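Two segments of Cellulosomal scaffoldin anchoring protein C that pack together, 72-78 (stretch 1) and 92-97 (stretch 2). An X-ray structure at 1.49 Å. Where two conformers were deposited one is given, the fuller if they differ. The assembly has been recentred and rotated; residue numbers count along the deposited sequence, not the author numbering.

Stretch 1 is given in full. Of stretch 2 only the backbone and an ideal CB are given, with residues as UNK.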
ATOM      1  N   PHE C  72       5.588   5.232   2.252  1.00  9.75           N
ATOM      2  CA  PHE C  72       4.473   4.976   3.200  1.00 10.60           C
ATOM      3  C   PHE C  72       4.810   5.631   4.549  1.00  9.45           C
ATOM      4  O   PHE C  72       5.916   5.932   4.896  1.00  9.81           O
ATOM      5  CB  PHE C  72       4.160   3.464   3.412  1.00 10.60           C
ATOM      6  CG  PHE C  72       5.314   2.705   4.052  1.00 11.08           C
ATOM      7  CD1 PHE C  72       5.444   2.586   5.482  1.00 11.68           C
ATOM      8  CD2 PHE C  72       6.286   2.031   3.292  1.00 12.40           C
ATOM      9  CE1 PHE C  72       6.521   1.857   6.028  1.00 13.50           C
ATOM     10  CE2 PHE C  72       7.324   1.286   3.886  1.00 13.80           C
ATOM     11  CZ  PHE C  72       7.496   1.220   5.268  1.00 14.40           C
ATOM     12  N   ALA C  73       3.708   5.823   5.249  1.00  9.68           N
ATOM     13  CA  ALA C  73       3.703   6.312   6.643  1.00 10.20           C
ATOM     14  C   ALA C  73       2.774   5.434   7.423  1.00  9.36           C
ATOM     15  O   ALA C  73       1.640   5.216   7.038  1.00  9.70           O
ATOM     16  CB  ALA C  73       3.256   7.766   6.733  1.00 10.54           C
ATOM     17  N   SER C  74       3.236   5.030   8.610  1.00  9.63           N
ATOM     18  CA  SER C  74       2.484   4.078   9.489  0.50  7.70           C
ATOM     19  C   SER C  74       2.379   4.659  10.874  1.00  8.65           C
ATOM     20  O   SER C  74       3.318   5.271  11.368  1.00  9.26           O
ATOM     21  CB  SER C  74       3.178   2.731   9.658  0.50  7.14           C
ATOM     22  OG  SER C  74       3.391   2.109   8.368  0.50  6.15           O
ATOM     23  N   MET C  75       1.242   4.434  11.470  1.00  8.59           N
ATOM     24  CA  MET C  75       0.914   4.918  12.839  0.50  7.85           C
ATOM     25  C   MET C  75       0.329   3.725  13.610  1.00  8.87           C
ATOM     26  O   MET C  75      -0.531   3.033  13.046  1.00 10.25           O
ATOM     27  CB  MET C  75      -0.111   6.092  12.738  0.50  7.53           C
ATOM     28  CG  MET C  75       0.585   7.419  12.314  0.50  7.99           C
ATOM     29  SD  MET C  75      -0.338   8.216  10.954  0.50  7.05           S
ATOM     30  CE  MET C  75       0.045   7.200   9.489  0.50  7.16           C
ATOM     31  N   THR C  76       0.712   3.577  14.867  1.00  8.71           N
ATOM     32  CA  THR C  76      -0.010   2.594  15.731  1.00  8.71           C
ATOM     33  C   THR C  76      -0.460   3.247  17.001  1.00  9.98           C
ATOM     34  O   THR C  76       0.165   4.173  17.536  1.00  9.54           O
ATOM     35  CB  THR C  76       0.813   1.354  16.137  1.00  9.62           C
ATOM     36  OG1 THR C  76       2.044   1.726  16.807  1.00 10.10           O
ATOM     37  CG2 THR C  76       1.204   0.589  14.849  1.00 10.49           C
ATOM     38  N   PHE C  77      -1.592   2.733  17.505  1.00  9.29           N
ATOM     39  CA  PHE C  77      -2.083   3.051  18.865  1.00  8.43           C
ATOM     40  C   PHE C  77      -2.263   1.759  19.617  1.00  9.61           C
ATOM     41  O   PHE C  77      -2.794   0.762  19.076  1.00  9.57           O
ATOM     42  CB  PHE C  77      -3.437   3.743  18.781  1.00  9.27           C
ATOM     43  CG  PHE C  77      -4.082   3.983  20.130  1.00  9.51           C
ATOM     44  CD1 PHE C  77      -3.588   4.955  21.008  1.00 10.03           C
ATOM     45  CD2 PHE C  77      -5.144   3.200  20.535  1.00  9.39           C
ATOM     46  CE1 PHE C  77      -4.171   5.187  22.248  1.00 11.36           C
ATOM     47  CE2 PHE C  77      -5.734   3.408  21.789  1.00 10.08           C
ATOM     48  CZ  PHE C  77      -5.257   4.382  22.636  1.00 10.75           C
ATOM     49  N   GLU C  78      -1.715   1.712  20.842  1.00  9.74           N
ATOM     50  CA  GLU C  78      -1.903   0.555  21.745  1.00 10.33           C
ATOM     51  C   GLU C  78      -2.349   1.141  23.077  1.00  9.93           C
ATOM     52  O   GLU C  78      -1.491   1.788  23.755  1.00 10.36           O
ATOM     53  CB  GLU C  78      -0.633  -0.210  21.871  1.00 11.67           C
ATOM     54  CG  GLU C  78      -0.059  -0.815  20.544  1.00 11.50           C
ATOM     55  CD  GLU C  78       1.492  -1.009  20.615  1.00 13.62           C
ATOM     56  OE1 GLU C  78       2.237  -0.013  20.870  1.00 16.24           O
ATOM     57  OE2 GLU C  78       1.803  -2.223  20.400  1.00 19.23           O
ATOM     58  N   UNK C  92      -9.345  14.126  15.706  1.00 11.33           N
ATOM     59  CA  UNK C  92      -8.108  13.928  14.932  1.00 11.26           C
ATOM     60  C   UNK C  92      -7.187  12.930  15.627  1.00  9.63           C
ATOM     61  O   UNK C  92      -6.742  13.135  16.822  1.00 10.38           O
ATOM     62  CB  UNK C  92      -7.380  15.259  14.732  1.00 11.26           C
ATOM     63  N   UNK C  93      -6.860  11.865  14.900  1.00  8.88           N
ATOM     64  CA  UNK C  93      -5.949  10.879  15.384  1.00  8.61           C
ATOM     65  C   UNK C  93      -4.510  11.354  15.179  1.00  9.81           C
ATOM     66  O   UNK C  93      -3.700  11.181  16.089  1.00  9.59           O
ATOM     67  CB  UNK C  93      -6.195   9.540  14.687  1.00  8.61           C
ATOM     68  N   UNK C  94      -4.175  11.879  13.980  1.00  8.92           N
ATOM     69  CA  UNK C  94      -2.791  12.300  13.680  1.00  8.87           C
ATOM     70  C   UNK C  94      -2.862  13.180  12.506  1.00  8.78           C
ATOM     71  O   UNK C  94      -3.848  13.162  11.736  1.00 10.83           O
ATOM     72  CB  UNK C  94      -1.848  11.123  13.421  1.00  8.87           C
ATOM     73  N   UNK C  95      -1.799  13.955  12.272  1.00  8.78           N
ATOM     74  CA  UNK C  95      -1.669  14.793  11.079  0.50  7.84           C
ATOM     75  C   UNK C  95      -0.320  14.518  10.463  1.00  8.94           C
ATOM     76  O   UNK C  95       0.692  14.522  11.167  1.00  9.19           O
ATOM     77  CB  UNK C  95      -1.829  16.279  11.407  0.50  7.84           C
ATOM     78  N   UNK C  96      -0.316  14.290   9.167  1.00  8.39           N
ATOM     79  CA  UNK C  96       0.968  14.039   8.460  1.00  8.55           C
ATOM     80  C   UNK C  96       1.389  15.355   7.780  1.00  8.77           C
ATOM     81  O   UNK C  96       0.533  15.919   7.035  1.00  9.31           O
ATOM     82  CB  UNK C  96       0.835  12.911   7.435  1.00  8.55           C
ATOM     83  N   UNK C  97       2.561  15.896   8.086  1.00  8.42           N
ATOM     84  CA  UNK C  97       3.062  17.067   7.352  1.00  8.11           C
ATOM     85  C   UNK C  97       3.921  16.645   6.207  1.00  8.36           C
ATOM     86  O   UNK C  97       4.963  16.025   6.445  1.00 10.04           O
ATOM     87  CB  UNK C  97       3.851  18.002   8.271  1.00  8.11           C
TER

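The two strands run roughly antiparallel, with 155° between their N-to-C directions, and their axes come no closer than 9.2 Å. That spacing is too wide for backbone hydrogen bonding, and none crosses between them; whatever joins them must be side chains reaching over the gap. Stretch 1 offers an apolar surface for this purpose, since Ala-73, Met-75 and Phe-77 direct their CA-to-CB bonds toward stretch 2, while Ser-74 and Thr-76 direct theirs away.

Position 92 lies beyond the reach of stretch 1, and no atom there approaches its ideal CB. Its extended backbone (phi/psi -84/122) suits almost any residue, beta-branched ones included, and the contact itself sets no preference. The deposited residue is Val-92, chi1 t, which makes no contact across the gap.

At position 93 the CB points toward stretch 1, yet nothing of that strand comes within 5.5 Å of it. The gap ahead is bordered by the CB atoms of Met-75 and Phe-77, with no charge or polar side chain to answer. A long apolar side chain is called for: leucine, methionine or an aromatic could all cross the space, whereas alanine would leave it unfilled. The backbone, at -81/-46, departs from the usual strand values without excluding any of these. The residue is Phe-93, with chi1 t. Its ring extends between the strands so that CE2 lies 3.7 Å from Met-75 CB and CE1 lies 4.0 Å from Phe-77 CB. Both carbons sit at the ring edge, near its plane, so the ring meets stretch 1 edge-on. The Phe-77 side chain starts toward stretch 2, but its end leads away, leaving its CB to make the contact.

Position 94 also faces stretch 1, but here the space is already occupied. The ideal CB is 4.1 Å from Met-75 SD, a normal packing distance, so a small residue such as alanine fits well, with glycine or serine also conceivable; a thioether is at best a weak acceptor, so a serine hydroxyl would find little polar reward here. Ala-94 is found, its CB 4.1 Å from Met-75 SD. The long methionine spans the gap, and the short alanine receives it.

At position 95 the CB points away from stretch 1, so the contact imposes no choice; at -130/132 a beta-branched residue would be comfortable. It is Thr-95, chi1 m, with no part in this interface.

Position 96 turns toward stretch 1 again, opposite Ala-73 in the register, with CA atoms 8.4 Å apart. Ala-73 is short and the ideal CB has no neighbour within 5.5 Å, leaving room for a medium or long apolar chain: isoleucine, leucine or methionine. Ile-96 takes it, with chi1 m and chi2 t, and its CD1 approaches Met-75 CE at 4.2 Å and Ala-73 CB at 4.4 Å.

Position 97 is out of reach of stretch 1, so this contact sets no preference between polar and apolar residues. Asn-97 is present, its amide hydrogen-bonded elsewhere in the structure.

Stretch 2 (92-97) VFATIN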
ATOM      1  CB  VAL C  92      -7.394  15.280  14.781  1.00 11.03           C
ATOM      2  CG1 VAL C  92      -6.093  15.103  13.972  1.00 12.07           C
ATOM      3  CG2 VAL C  92      -8.328  16.276  14.001  1.00 13.36           C
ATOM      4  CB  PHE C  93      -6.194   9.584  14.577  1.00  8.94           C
ATOM      5  CG  PHE C  93      -5.182   8.519  14.794  1.00  8.43           C
ATOM      6  CD1 PHE C  93      -5.116   7.877  16.081  1.00 10.52           C
ATOM      7  CD2 PHE C  93      -4.394   8.070  13.772  1.00 10.32           C
ATOM      8  CE1 PHE C  93      -4.203   6.807  16.289  1.00 11.22           C
ATOM      9  CE2 PHE C  93      -3.462   7.039  14.003  1.00 11.47           C
ATOM     10  CZ  PHE C  93      -3.380   6.470  15.250  1.00 10.13           C
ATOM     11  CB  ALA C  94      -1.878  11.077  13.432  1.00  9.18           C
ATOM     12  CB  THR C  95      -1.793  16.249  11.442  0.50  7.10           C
ATOM     13  OG1 THR C  95      -3.086  16.468  12.064  0.50  7.15           O
ATOM     14  CG2 THR C  95      -1.728  17.173  10.191  0.50  5.74           C
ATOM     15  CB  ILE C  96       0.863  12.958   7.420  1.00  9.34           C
ATOM     16  CG1 ILE C  96       0.404  11.656   8.102  1.00 11.06           C
ATOM     17  CG2 ILE C  96       2.226  12.719   6.734  1.00 10.55           C
ATOM     18  CD1 ILE C  96      -0.016  10.644   7.059  1.00 11.31           C
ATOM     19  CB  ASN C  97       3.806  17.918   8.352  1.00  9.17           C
ATOM     20  CG  ASN C  97       2.932  18.258   9.573  1.00 10.53           C
ATOM     21  OD1 ASN C  97       1.852  18.829   9.397  1.00 13.08           O
ATOM     22  ND2 ASN C  97       3.419  17.937  10.758  1.00 11.29           N
TER
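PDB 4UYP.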